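Long-range contact in LbaCas13a H328A (C2c2) (Lachnospiraceae bacterium NK4A179, PDB 5WLH), which binds a CRISPR RNA guide and, as a Cas13a nuclease, probably processes its precursor and cleaves RNA once a matching target has paired: residues I1114-W1125 with V1284-H1295. Numbering follows the deposited sequence.
Sequences IADELQGQLINW and VPTILYNILLQH. With nucleotides of chain B.
Glu1117 and His1295 both turn CG anti to their own carbonyl carbon (chi1 -68° and -61°), and this brings carboxylate and imidazole together from opposite directions. They close one end of an antiparallel helix pair, 1114-1125 against 1284-1294, in what is probably the C-terminal HEPN nuclease domain. His1295 NE2 donates to Glu1117 OE1 at 2.7 Å in a nearly straight hydrogen bond. The acceptor lies close to the imidazole plane and is met on its syn side, with the donor well out of the carboxylate plane. Ile1114 covers one face of the same ring, with CG1 almost directly above the ring centroid, at 3.4 Å, in a CH-pi contact. With an alanine in place of His1295, Glu1117 OE1 would probably be left without its N-H donor and Ile1114 without the flat face it packs on. The middle of the pair is mostly apolar. Leu1118 CD2 meets Leu1288 CD1 at 3.5 Å and also touches Ile1291 CG2. Gln1121 lays its CG against Ile1287 CG2; the bend at chi2 (62°) carries NE2 above the rim of the Trp1125 ring, on the face opposite Val1284 CG2. Tyr1266 and Phe1274 also pack on this indole. The helix 1284-1294 faces the bound RNA as well. Pro1285 CB lies 3.6 Å from N3 of A6 of chain B. Asn1290 ND2 donates a bent hydrogen bond to OP1 of C30 of chain B at 3.0 Å. Ile1287 CD1 bridges the two surfaces: it meets the Trp1125 edge at CZ2 (3.6 Å) and C5' of A29 of chain B (3.7 Å).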
ATOM      1  N   ILE A1114      -5.849 -15.454   1.663  1.00 20.22           N
ATOM      2  CA  ILE A1114      -5.553 -14.521   2.745  1.00 17.34           C
ATOM      3  C   ILE A1114      -4.121 -14.706   3.204  1.00 18.36           C
ATOM      4  O   ILE A1114      -3.390 -13.731   3.414  1.00 21.13           O
ATOM      5  CB  ILE A1114      -6.548 -14.681   3.911  1.00 19.65           C
ATOM      6  CG1 ILE A1114      -7.912 -14.130   3.498  1.00 24.51           C
ATOM      7  CG2 ILE A1114      -6.050 -13.913   5.125  1.00 27.16           C
ATOM      8  CD1 ILE A1114      -9.086 -14.552   4.411  1.00 28.12           C
ATOM      9  N   ALA A1115      -3.693 -15.962   3.347  1.00 20.98           N
ATOM     10  CA  ALA A1115      -2.304 -16.240   3.689  1.00 22.96           C
ATOM     11  C   ALA A1115      -1.359 -15.720   2.615  1.00 21.37           C
ATOM     12  O   ALA A1115      -0.321 -15.119   2.925  1.00 21.09           O
ATOM     13  CB  ALA A1115      -2.113 -17.746   3.886  1.00 24.13           C
ATOM     14  N   ASP A1116      -1.701 -15.936   1.346  1.00 18.99           N
ATOM     15  CA  ASP A1116      -0.891 -15.362   0.270  1.00 19.56           C
ATOM     16  C   ASP A1116      -0.825 -13.844   0.372  1.00 18.69           C
ATOM     17  O   ASP A1116       0.201 -13.236   0.045  1.00 20.75           O
ATOM     18  CB  ASP A1116      -1.452 -15.746  -1.095  1.00 21.83           C
ATOM     19  CG  ASP A1116      -1.202 -17.188  -1.445  1.00 30.66           C
ATOM     20  OD1 ASP A1116      -0.334 -17.816  -0.798  1.00 29.54           O
ATOM     21  OD2 ASP A1116      -1.884 -17.679  -2.372  1.00 32.47           O
ATOM     22  N   GLU A1117      -1.930 -13.200   0.748  1.00 18.32           N
ATOM     23  CA  GLU A1117      -1.883 -11.742   0.861  1.00 18.69           C
ATOM     24  C   GLU A1117      -1.059 -11.303   2.065  1.00 19.74           C
ATOM     25  O   GLU A1117      -0.334 -10.299   1.999  1.00 19.74           O
ATOM     26  CB  GLU A1117      -3.283 -11.148   0.950  1.00 21.02           C
ATOM     27  CG  GLU A1117      -4.070 -11.286  -0.323  1.00 23.13           C
ATOM     28  CD  GLU A1117      -5.528 -10.931  -0.144  1.00 29.72           C
ATOM     29  OE1 GLU A1117      -5.877 -10.321   0.891  1.00 29.94           O
ATOM     30  OE2 GLU A1117      -6.325 -11.256  -1.050  1.00 32.84           O
ATOM     31  N   LEU A1118      -1.173 -12.018   3.188  1.00 17.87           N
ATOM     32  CA  LEU A1118      -0.313 -11.690   4.321  1.00 17.28           C
ATOM     33  C   LEU A1118       1.148 -11.925   3.987  1.00 17.24           C
ATOM     34  O   LEU A1118       2.015 -11.115   4.345  1.00 18.77           O
ATOM     35  CB  LEU A1118      -0.700 -12.523   5.541  1.00 20.55           C
ATOM     36  CG  LEU A1118      -2.105 -12.213   6.052  1.00 23.27           C
ATOM     37  CD1 LEU A1118      -2.491 -13.261   7.083  1.00 25.62           C
ATOM     38  CD2 LEU A1118      -2.161 -10.813   6.644  1.00 25.24           C
ATOM     39  N   GLN A1119       1.441 -13.034   3.299  1.00 16.79           N
ATOM     40  CA  GLN A1119       2.825 -13.353   2.974  1.00 18.24           C
ATOM     41  C   GLN A1119       3.332 -12.413   1.895  1.00 20.99           C
ATOM     42  O   GLN A1119       4.479 -11.962   1.936  1.00 18.94           O
ATOM     43  CB  GLN A1119       2.921 -14.802   2.491  1.00 17.79           C
ATOM     44  CG  GLN A1119       4.271 -15.198   1.903  1.00 19.90           C
ATOM     45  CD  GLN A1119       5.342 -15.386   2.948  1.00 25.60           C
ATOM     46  OE1 GLN A1119       5.202 -14.957   4.091  1.00 27.06           O
ATOM     47  NE2 GLN A1119       6.437 -16.023   2.555  1.00 21.11           N
ATOM     48  N   GLY A1120       2.472 -12.107   0.930  1.00 19.47           N
ATOM     49  CA  GLY A1120       2.858 -11.186  -0.127  1.00 17.26           C
ATOM     50  C   GLY A1120       3.170  -9.802   0.404  1.00 18.69           C
ATOM     51  O   GLY A1120       4.097  -9.150  -0.063  1.00 18.32           O
ATOM     52  N   GLN A1121       2.416  -9.336   1.403  1.00 14.87           N
ATOM     53  CA  GLN A1121       2.738  -8.025   1.952  1.00 15.78           C
ATOM     54  C   GLN A1121       4.080  -8.059   2.674  1.00 16.74           C
ATOM     55  O   GLN A1121       4.853  -7.101   2.618  1.00 16.51           O
ATOM     56  CB  GLN A1121       1.621  -7.565   2.900  1.00 15.84           C
ATOM     57  CG  GLN A1121       1.907  -6.220   3.587  1.00 16.20           C
ATOM     58  CD  GLN A1121       2.046  -5.080   2.590  1.00 19.87           C
ATOM     59  OE1 GLN A1121       1.100  -4.754   1.864  1.00 20.37           O
ATOM     60  NE2 GLN A1121       3.235  -4.467   2.548  1.00 19.22           N
ATOM     61  N   LEU A1122       4.366  -9.158   3.369  1.00 16.41           N
ATOM     62  CA  LEU A1122       5.670  -9.302   4.003  1.00 17.50           C
ATOM     63  C   LEU A1122       6.791  -9.239   2.973  1.00 20.18           C
ATOM     64  O   LEU A1122       7.789  -8.557   3.180  1.00 19.12           O
ATOM     65  CB  LEU A1122       5.734 -10.613   4.774  1.00 17.79           C
ATOM     66  CG  LEU A1122       4.864 -10.610   6.043  1.00 16.95           C
ATOM     67  CD1 LEU A1122       4.764 -12.012   6.606  1.00 20.81           C
ATOM     68  CD2 LEU A1122       5.381  -9.621   7.112  1.00 19.16           C
ATOM     69  N   ILE A1123       6.628  -9.925   1.848  1.00 19.45           N
ATOM     70  CA  ILE A1123       7.663  -9.887   0.820  1.00 17.43           C
ATOM     71  C   ILE A1123       7.749  -8.501   0.191  1.00 17.41           C
ATOM     72  O   ILE A1123       8.841  -8.008  -0.105  1.00 17.00           O
ATOM     73  CB  ILE A1123       7.408 -10.979  -0.226  1.00 16.06           C
ATOM     74  CG1 ILE A1123       7.535 -12.362   0.444  1.00 18.39           C
ATOM     75  CG2 ILE A1123       8.513 -10.915  -1.313  1.00 15.03           C
ATOM     76  CD1 ILE A1123       7.013 -13.513  -0.414  1.00 19.58           C
ATOM     77  N   ASN A1124       6.605  -7.854  -0.018  1.00 18.70           N
ATOM     78  CA  ASN A1124       6.607  -6.466  -0.474  1.00 19.20           C
ATOM     79  C   ASN A1124       7.471  -5.601   0.446  1.00 18.69           C
ATOM     80  O   ASN A1124       8.341  -4.854  -0.013  1.00 17.94           O
ATOM     81  CB  ASN A1124       5.158  -5.973  -0.537  1.00 16.57           C
ATOM     82  CG  ASN A1124       5.021  -4.557  -1.070  1.00 18.67           C
ATOM     83  OD1 ASN A1124       5.576  -3.615  -0.515  1.00 20.40           O
ATOM     84  ND2 ASN A1124       4.207  -4.395  -2.116  1.00 21.50           N
ATOM     85  N   TRP A1125       7.261  -5.717   1.761  1.00 16.73           N
ATOM     86  CA  TRP A1125       8.060  -4.952   2.715  1.00 18.00           C
ATOM     87  C   TRP A1125       9.541  -5.296   2.610  1.00 16.60           C
ATOM     88  O   TRP A1125      10.400  -4.423   2.779  1.00 16.73           O
ATOM     89  CB  TRP A1125       7.565  -5.229   4.130  1.00 14.77           C
ATOM     90  CG  TRP A1125       6.355  -4.433   4.479  1.00 15.16           C
ATOM     91  CD1 TRP A1125       5.987  -3.211   3.972  1.00 16.99           C
ATOM     92  CD2 TRP A1125       5.350  -4.799   5.433  1.00 17.47           C
ATOM     93  NE1 TRP A1125       4.805  -2.787   4.579  1.00 19.11           N
ATOM     94  CE2 TRP A1125       4.404  -3.748   5.475  1.00 18.32           C
ATOM     95  CE3 TRP A1125       5.164  -5.914   6.255  1.00 18.22           C
ATOM     96  CZ2 TRP A1125       3.277  -3.784   6.309  1.00 17.72           C
ATOM     97  CZ3 TRP A1125       4.072  -5.945   7.092  1.00 20.10           C
ATOM     98  CH2 TRP A1125       3.130  -4.887   7.106  1.00 17.37           C
ATOM     99  N   VAL A1284       2.589  -0.489   9.837  1.00 16.50           N
ATOM    100  CA  VAL A1284       2.585  -1.952   9.736  1.00 17.67           C
ATOM    101  C   VAL A1284       1.335  -2.552  10.334  1.00 18.90           C
ATOM    102  O   VAL A1284       0.665  -3.371   9.669  1.00 17.29           O
ATOM    103  CB  VAL A1284       3.887  -2.524  10.320  1.00 19.07           C
ATOM    104  CG1 VAL A1284       3.723  -4.017  10.615  1.00 19.42           C
ATOM    105  CG2 VAL A1284       5.079  -2.320   9.343  1.00 17.73           C
ATOM    106  N   PRO A1285       0.898  -2.208  11.553  1.00 17.47           N
ATOM    107  CA  PRO A1285      -0.341  -2.807  12.065  1.00 18.07           C
ATOM    108  C   PRO A1285      -1.566  -2.443  11.244  1.00 16.64           C
ATOM    109  O   PRO A1285      -2.432  -3.291  11.012  1.00 19.84           O
ATOM    110  CB  PRO A1285      -0.424  -2.265  13.503  1.00 20.67           C
ATOM    111  CG  PRO A1285       1.047  -1.905  13.861  1.00 21.22           C
ATOM    112  CD  PRO A1285       1.590  -1.369  12.555  1.00 17.36           C
ATOM    113  N   THR A1286      -1.667  -1.194  10.798  1.00 16.63           N
ATOM    114  CA  THR A1286      -2.826  -0.780  10.007  1.00 16.56           C
ATOM    115  C   THR A1286      -2.912  -1.583   8.721  1.00 16.74           C
ATOM    116  O   THR A1286      -3.997  -1.976   8.289  1.00 17.90           O
ATOM    117  CB  THR A1286      -2.714   0.712   9.705  1.00 20.52           C
ATOM    118  OG1 THR A1286      -2.927   1.437  10.920  1.00 22.40           O
ATOM    119  CG2 THR A1286      -3.751   1.150   8.627  1.00 20.88           C
ATOM    120  N   ILE A1287      -1.765  -1.842   8.089  1.00 18.13           N
ATOM    121  CA  ILE A1287      -1.792  -2.610   6.851  1.00 16.52           C
ATOM    122  C   ILE A1287      -2.312  -4.015   7.111  1.00 19.70           C
ATOM    123  O   ILE A1287      -3.114  -4.551   6.336  1.00 19.25           O
ATOM    124  CB  ILE A1287      -0.397  -2.607   6.219  1.00 16.01           C
ATOM    125  CG1 ILE A1287      -0.127  -1.211   5.634  1.00 19.10           C
ATOM    126  CG2 ILE A1287      -0.303  -3.664   5.127  1.00 18.31           C
ATOM    127  CD1 ILE A1287       1.324  -1.003   5.221  1.00 17.10           C
ATOM    128  N   LEU A1288      -1.873  -4.632   8.213  1.00 18.39           N
ATOM    129  CA  LEU A1288      -2.401  -5.936   8.604  1.00 18.86           C
ATOM    130  C   LEU A1288      -3.901  -5.862   8.844  1.00 17.47           C
ATOM    131  O   LEU A1288      -4.666  -6.683   8.331  1.00 20.42           O
ATOM    132  CB  LEU A1288      -1.685  -6.428   9.863  1.00 20.15           C
ATOM    133  CG  LEU A1288      -2.265  -7.685  10.530  1.00 19.89           C
ATOM    134  CD1 LEU A1288      -2.194  -8.862   9.593  1.00 21.14           C
ATOM    135  CD2 LEU A1288      -1.487  -7.995  11.790  1.00 21.46           C
ATOM    136  N   TYR A1289      -4.335  -4.876   9.623  1.00 17.90           N
ATOM    137  CA  TYR A1289      -5.764  -4.695   9.881  1.00 18.75           C
ATOM    138  C   TYR A1289      -6.547  -4.533   8.574  1.00 22.94           C
ATOM    139  O   TYR A1289      -7.636  -5.104   8.403  1.00 19.59           O
ATOM    140  CB  TYR A1289      -5.931  -3.488  10.796  1.00 16.82           C
ATOM    141  CG  TYR A1289      -7.342  -2.961  10.907  1.00 20.70           C
ATOM    142  CD1 TYR A1289      -8.199  -3.434  11.898  1.00 23.59           C
ATOM    143  CD2 TYR A1289      -7.806  -1.965  10.050  1.00 23.98           C
ATOM    144  CE1 TYR A1289      -9.491  -2.951  12.016  1.00 25.66           C
ATOM    145  CE2 TYR A1289      -9.108  -1.485  10.159  1.00 23.97           C
ATOM    146  CZ  TYR A1289      -9.934  -1.981  11.148  1.00 26.34           C
ATOM    147  OH  TYR A1289     -11.219  -1.509  11.267  1.00 28.34           O
ATOM    148  N   ASN A1290      -6.002  -3.760   7.634  1.00 19.34           N
ATOM    149  CA  ASN A1290      -6.679  -3.556   6.353  1.00 20.15           C
ATOM    150  C   ASN A1290      -6.824  -4.859   5.585  1.00 18.49           C
ATOM    151  O   ASN A1290      -7.871  -5.114   4.975  1.00 22.04           O
ATOM    152  CB  ASN A1290      -5.899  -2.561   5.481  1.00 21.08           C
ATOM    153  CG  ASN A1290      -5.872  -1.167   6.041  1.00 22.02           C
ATOM    154  OD1 ASN A1290      -6.647  -0.813   6.929  1.00 23.73           O
ATOM    155  ND2 ASN A1290      -4.960  -0.340   5.505  1.00 20.01           N
ATOM    156  N   ILE A1291      -5.766  -5.681   5.556  1.00 18.66           N
ATOM    157  CA  ILE A1291      -5.847  -6.957   4.847  1.00 19.97           C
ATOM    158  C   ILE A1291      -6.988  -7.795   5.407  1.00 23.34           C
ATOM    159  O   ILE A1291      -7.802  -8.350   4.662  1.00 21.45           O
ATOM    160  CB  ILE A1291      -4.505  -7.704   4.928  1.00 19.12           C
ATOM    161  CG1 ILE A1291      -3.455  -6.958   4.106  1.00 20.45           C
ATOM    162  CG2 ILE A1291      -4.683  -9.150   4.474  1.00 22.23           C
ATOM    163  CD1 ILE A1291      -2.024  -7.482   4.330  1.00 23.09           C
ATOM    164  N   LEU A1292      -7.088  -7.866   6.733  1.00 19.74           N
ATOM    165  CA  LEU A1292      -8.189  -8.613   7.340  1.00 20.87           C
ATOM    166  C   LEU A1292      -9.540  -7.973   7.041  1.00 18.82           C
ATOM    167  O   LEU A1292     -10.517  -8.676   6.744  1.00 22.16           O
ATOM    168  CB  LEU A1292      -7.964  -8.716   8.849  1.00 21.03           C
ATOM    169  CG  LEU A1292      -6.649  -9.460   9.095  1.00 21.92           C
ATOM    170  CD1 LEU A1292      -6.105  -9.157  10.506  1.00 25.45           C
ATOM    171  CD2 LEU A1292      -6.853 -10.952   8.903  1.00 24.33           C
ATOM    172  N   LEU A1293      -9.620  -6.644   7.122  1.00 21.23           N
ATOM    173  CA  LEU A1293     -10.882  -5.968   6.851  1.00 20.66           C
ATOM    174  C   LEU A1293     -11.320  -6.156   5.401  1.00 23.58           C
ATOM    175  O   LEU A1293     -12.531  -6.210   5.122  1.00 23.46           O
ATOM    176  CB  LEU A1293     -10.762  -4.489   7.191  1.00 21.53           C
ATOM    177  CG  LEU A1293     -12.075  -3.707   7.322  1.00 27.52           C
ATOM    178  CD1 LEU A1293     -12.991  -4.434   8.275  1.00 32.84           C
ATOM    179  CD2 LEU A1293     -11.800  -2.302   7.843  1.00 27.46           C
ATOM    180  N   GLN A1294     -10.363  -6.276   4.465  1.00 23.80           N
ATOM    181  CA  GLN A1294     -10.730  -6.571   3.075  1.00 25.42           C
ATOM    182  C   GLN A1294     -11.531  -7.852   2.975  1.00 25.68           C
ATOM    183  O   GLN A1294     -12.327  -8.024   2.036  1.00 24.70           O
ATOM    184  CB  GLN A1294      -9.490  -6.706   2.186  1.00 22.69           C
ATOM    185  CG  GLN A1294      -8.987  -5.395   1.654  1.00 39.05           C
ATOM    186  CD  GLN A1294      -7.546  -5.483   1.199  1.00 41.63           C
ATOM    187  OE1 GLN A1294      -6.744  -4.575   1.443  1.00 46.96           O
ATOM    188  NE2 GLN A1294      -7.209  -6.575   0.534  1.00 37.01           N
ATOM    189  N   HIS A1295     -11.299  -8.780   3.903  1.00 23.60           N
ATOM    190  CA  HIS A1295     -12.024 -10.037   3.962  1.00 21.91           C
ATOM    191  C   HIS A1295     -13.139 -10.001   4.994  1.00 23.74           C
ATOM    192  O   HIS A1295     -13.603 -11.062   5.433  1.00 21.76           O
ATOM    193  CB  HIS A1295     -11.029 -11.165   4.216  1.00 23.19           C
ATOM    194  CG  HIS A1295     -10.020 -11.258   3.120  1.00 24.59           C
ATOM    195  ND1 HIS A1295     -10.238 -11.999   1.983  1.00 25.33           N
ATOM    196  CD2 HIS A1295      -8.848 -10.607   2.929  1.00 25.35           C
ATOM    197  CE1 HIS A1295      -9.212 -11.854   1.161  1.00 27.10           C
ATOM    198  NE2 HIS A1295      -8.351 -11.018   1.714  1.00 27.31           N
TER
ATOM    199  P     A B  29       1.833   0.849  -0.207  1.00 20.61           P
ATOM    200  OP1   A B  29       2.081  -0.621  -0.334  1.00 20.49           O
ATOM    201  OP2   A B  29       1.613   1.751  -1.388  1.00 21.93           O
ATOM    202  O5'   A B  29       0.551   1.129   0.686  1.00 20.13           O
ATOM    203  C5'   A B  29       0.386   0.491   1.941  1.00 21.33           C
ATOM    204  C4'   A B  29      -0.509   1.302   2.852  1.00 22.03           C
ATOM    205  O4'   A B  29      -0.030   2.663   2.944  1.00 21.99           O
ATOM    206  C3'   A B  29      -1.961   1.462   2.431  1.00 20.65           C
ATOM    207  O3'   A B  29      -2.727   0.318   2.746  1.00 20.37           O
ATOM    208  C2'   A B  29      -2.374   2.694   3.214  1.00 20.07           C
ATOM    209  O2'   A B  29      -2.500   2.373   4.588  1.00 19.39           O
ATOM    210  C1'   A B  29      -1.118   3.547   3.068  1.00 20.14           C
ATOM    211  N9    A B  29      -1.187   4.355   1.832  1.00 20.82           N
ATOM    212  C8    A B  29      -0.468   4.224   0.674  1.00 21.67           C
ATOM    213  N7    A B  29      -0.796   5.119  -0.243  1.00 23.05           N
ATOM    214  C5    A B  29      -1.785   5.864   0.367  1.00 19.15           C
ATOM    215  C6    A B  29      -2.544   6.953  -0.093  1.00 23.48           C
ATOM    216  N6    A B  29      -2.370   7.480  -1.313  1.00 28.90           N
ATOM    217  N1    A B  29      -3.456   7.464   0.741  1.00 24.11           N
ATOM    218  C2    A B  29      -3.595   6.920   1.958  1.00 22.67           C
ATOM    219  N3    A B  29      -2.935   5.888   2.507  1.00 19.43           N
ATOM    220  C4    A B  29      -2.037   5.406   1.641  1.00 22.37           C
ATOM    221  P     C B  30      -3.927  -0.186   1.817  1.00 22.90           P
ATOM    222  OP1   C B  30      -4.569  -1.237   2.648  1.00 22.36           O
ATOM    223  OP2   C B  30      -3.470  -0.483   0.431  1.00 19.70           O
ATOM    224  O5'   C B  30      -4.909   1.049   1.693  1.00 18.21           O
ATOM    225  C5'   C B  30      -5.701   1.479   2.795  1.00 23.05           C
ATOM    226  C4'   C B  30      -6.462   2.733   2.447  1.00 26.39           C
ATOM    227  O4'   C B  30      -5.537   3.760   2.004  1.00 27.15           O
ATOM    228  C3'   C B  30      -7.443   2.612   1.294  1.00 22.24           C
ATOM    229  O3'   C B  30      -8.673   2.042   1.693  1.00 24.41           O
ATOM    230  C2'   C B  30      -7.583   4.052   0.816  1.00 23.87           C
ATOM    231  O2'   C B  30      -8.472   4.761   1.650  1.00 23.82           O
ATOM    232  C1'   C B  30      -6.169   4.594   1.055  1.00 22.91           C
ATOM    233  N1    C B  30      -5.363   4.602  -0.179  1.00 21.55           N
ATOM    234  C2    C B  30      -5.653   5.601  -1.105  1.00 24.90           C
ATOM    235  O2    C B  30      -6.560   6.394  -0.864  1.00 27.89           O
ATOM    236  N3    C B  30      -4.945   5.668  -2.238  1.00 29.36           N
ATOM    237  C4    C B  30      -3.977   4.795  -2.454  1.00 27.85           C
ATOM    238  N4    C B  30      -3.323   4.930  -3.608  1.00 33.99           N
ATOM    239  C5    C B  30      -3.645   3.756  -1.531  1.00 27.93           C
ATOM    240  C6    C B  30      -4.360   3.700  -0.391  1.00 23.86           C
ATOM    241  P     A B   6       0.584   3.886  20.817  1.00 23.04           P
ATOM    242  OP1   A B   6       1.752   4.448  21.512  1.00 27.47           O
ATOM    243  OP2   A B   6      -0.792   4.409  21.067  1.00 22.68           O
ATOM    244  O5'   A B   6       0.831   4.034  19.240  1.00 23.31           O
ATOM    245  C5'   A B   6       2.137   3.869  18.686  1.00 20.09           C
ATOM    246  C4'   A B   6       2.073   3.233  17.309  1.00 20.15           C
ATOM    247  O4'   A B   6       1.572   1.886  17.423  1.00 20.13           O
ATOM    248  C3'   A B   6       1.121   3.887  16.321  1.00 21.36           C
ATOM    249  O3'   A B   6       1.702   5.002  15.688  1.00 20.16           O
ATOM    250  C2'   A B   6       0.796   2.752  15.366  1.00 21.74           C
ATOM    251  O2'   A B   6       1.906   2.508  14.503  1.00 20.10           O
ATOM    252  C1'   A B   6       0.729   1.584  16.336  1.00 23.12           C
ATOM    253  N9    A B   6      -0.619   1.344  16.871  1.00 20.42           N
ATOM    254  C8    A B   6      -1.005   1.404  18.187  1.00 25.52           C
ATOM    255  N7    A B   6      -2.259   1.087  18.375  1.00 23.16           N
ATOM    256  C5    A B   6      -2.715   0.789  17.094  1.00 24.37           C
ATOM    257  C6    A B   6      -3.961   0.380  16.621  1.00 29.13           C
ATOM    258  N6    A B   6      -5.015   0.193  17.432  1.00 28.51           N
ATOM    259  N1    A B   6      -4.083   0.151  15.288  1.00 26.83           N
ATOM    260  C2    A B   6      -3.025   0.341  14.486  1.00 24.69           C
ATOM    261  N3    A B   6      -1.799   0.744  14.824  1.00 17.83           N
ATOM    262  C4    A B   6      -1.710   0.937  16.154  1.00 20.55           C
TER